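Local coordinates for protein putative TetR family transcriptional regulator (Streptomyces coelicolor A3, PDB 3BQY) that probably binds DNA at regulatory sequences and controls transcription, most likely as a repressor of the TetR family, at residues A[32-36]-A[37-41]. Sequence-based numbering, arbitrary orientation.
Sequences MDVQA and GALYR
Leu39, on the first turn of helix 36-42, meets Met32 at the end of the preceding helix, and its side chain can be followed atom by atom. Leu39 CB lies 3.4 Å from Ala36 O, a backbone carbonyl three residues earlier. Leu39 CG still skirts Ala36 O at 4.1 Å and has Val34 CG2 as a looser neighbour, 4.4 Å away. The branch Leu39 CD2 then meets the selenium of Met32, with Met32 SE and Leu39 CD2 4.0 Å apart and the two side chains crossing at a slant. Leu39 CG stands anti to its own carbonyl carbon (chi1 -69°), which turns the branches toward the preceding helix; there the leucine also packs on Met25, Leu28 and Ala29. Met32 bends at its last torsion (chi3 76°), and it touches Thr7 and Thr10 of helix 4-18 as well.

The segment 32-41 runs from the end of the first helix through the turn into the second helix of the predicted helix-turn-helix, the recognition helix in TetR relatives, which enters the major groove. Helix 25-32 ends in a Schellman motif, with Asp33 at positive phi, and the chain extends through Val34 and Gln35 before coiling again. Val34 CB rests against Ala38 CB at 4.2 Å; Val34 is exposed, whereas Leu39 is buried.

The new helix opens with backbone bonds. Gln35 O accepts Ala38 N at 2.9 Å. Ala36 O takes Tyr40 N at 3.2 Å and has a weak bond from Leu39 N besides. Ala36 O also lies 3.2 Å from Tyr40 CD2, approaching the ring obliquely, while Ala36 CB brushes the neighbouring ring atom Tyr40 CE2.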
loop_
_atom_site.group_PDB
_atom_site.type_symbol
_atom_site.label_atom_id
_atom_site.label_comp_id
_atom_site.label_asym_id
_atom_site.label_seq_id
_atom_site.Cartn_x
_atom_site.Cartn_y
_atom_site.Cartn_z
HETATM N N MSE A 32 -23.115 14.845 14.731
HETATM C CA MSE A 32 -24.456 14.262 14.879
HETATM C C MSE A 32 -25.244 14.833 16.053
HETATM O O MSE A 32 -26.346 14.353 16.354
HETATM C CB MSE A 32 -24.364 12.752 15.054
HETATM C CG MSE A 32 -23.416 12.082 14.088
HETATM SE SE MSE A 32 -23.429 10.158 14.345
HETATM C CE MSE A 32 -25.137 9.794 13.451
ATOM N N ASP A 33 -24.675 15.834 16.726
ATOM C CA ASP A 33 -25.310 16.455 17.887
ATOM C C ASP A 33 -25.729 15.396 18.923
ATOM O O ASP A 33 -26.878 15.355 19.367
ATOM C CB ASP A 33 -26.496 17.335 17.444
ATOM C CG ASP A 33 -26.861 18.406 18.466
ATOM O OD1 ASP A 33 -26.643 18.217 19.685
ATOM O OD2 ASP A 33 -27.387 19.455 18.043
ATOM N N VAL A 34 -24.787 14.521 19.273
ATOM C CA VAL A 34 -24.951 13.584 20.397
ATOM C C VAL A 34 -23.736 13.700 21.325
ATOM O O VAL A 34 -22.833 14.488 21.049
ATOM C CB VAL A 34 -25.170 12.114 19.928
ATOM C CG1 VAL A 34 -26.522 11.960 19.241
ATOM C CG2 VAL A 34 -24.018 11.620 19.012
ATOM N N GLN A 35 -23.730 12.947 22.428
ATOM C CA GLN A 35 -22.568 12.864 23.318
ATOM C C GLN A 35 -21.683 11.753 22.810
ATOM O O GLN A 35 -22.203 10.769 22.284
ATOM C CB GLN A 35 -23.008 12.515 24.731
ATOM C CG GLN A 35 -23.941 13.523 25.369
ATOM C CD GLN A 35 -23.201 14.702 25.977
ATOM O OE1 GLN A 35 -23.039 14.778 27.198
ATOM N NE2 GLN A 35 -22.749 15.630 25.130
ATOM N N ALA A 36 -20.362 11.871 22.968
ATOM C CA ALA A 36 -19.461 10.821 22.448
ATOM C C ALA A 36 -19.819 9.486 23.081
ATOM O O ALA A 36 -19.740 8.445 22.423
ATOM C CB ALA A 36 -17.989 11.154 22.676
ATOM N N GLY A 37 -20.242 9.539 24.351
ATOM C CA GLY A 37 -20.730 8.372 25.085
ATOM C C GLY A 37 -21.706 7.545 24.270
ATOM O O GLY A 37 -21.612 6.324 24.249
ATOM N N ALA A 38 -22.625 8.224 23.582
ATOM C CA ALA A 38 -23.623 7.568 22.746
ATOM C C ALA A 38 -22.982 6.718 21.657
ATOM O O ALA A 38 -23.392 5.579 21.449
ATOM C CB ALA A 38 -24.558 8.586 22.131
ATOM N N LEU A 39 -21.976 7.270 20.979
ATOM C CA LEU A 39 -21.313 6.584 19.868
ATOM C C LEU A 39 -20.611 5.327 20.304
ATOM O O LEU A 39 -20.535 4.356 19.553
ATOM C CB LEU A 39 -20.286 7.492 19.213
ATOM C CG LEU A 39 -20.818 8.682 18.454
ATOM C CD1 LEU A 39 -19.611 9.391 17.901
ATOM C CD2 LEU A 39 -21.692 8.182 17.332
ATOM N N TYR A 40 -20.062 5.372 21.515
ATOM C CA TYR A 40 -19.338 4.250 22.080
ATOM C C TYR A 40 -20.242 3.065 22.435
ATOM O O TYR A 40 -19.749 1.957 22.662
ATOM C CB TYR A 40 -18.526 4.707 23.299
ATOM C CG TYR A 40 -17.270 5.448 22.908
ATOM C CD1 TYR A 40 -16.218 4.786 22.269
ATOM C CD2 TYR A 40 -17.140 6.805 23.161
ATOM C CE1 TYR A 40 -15.053 5.475 21.918
ATOM C CE2 TYR A 40 -15.990 7.501 22.806
ATOM C CZ TYR A 40 -14.956 6.834 22.185
ATOM O OH TYR A 40 -13.830 7.529 21.835
ATOM N N ARG A 41 -21.555 3.302 22.486
ATOM C CA ARG A 41 -22.525 2.215 22.617
ATOM C C ARG A 41 -22.709 1.450 21.301
ATOM O O ARG A 41 -23.025 0.263 21.315
ATOM C CB ARG A 41 -23.864 2.732 23.156
ATOM C CG ARG A 41 -23.802 3.085 24.634
ATOM C CD ARG A 41 -25.197 3.329 25.249
ATOM N NE ARG A 41 -25.749 4.639 24.885
ATOM C CZ ARG A 41 -25.699 5.724 25.661
ATOM N NH1 ARG A 41 -25.123 5.673 26.860
ATOM N NH2 ARG A 41 -26.234 6.868 25.242
#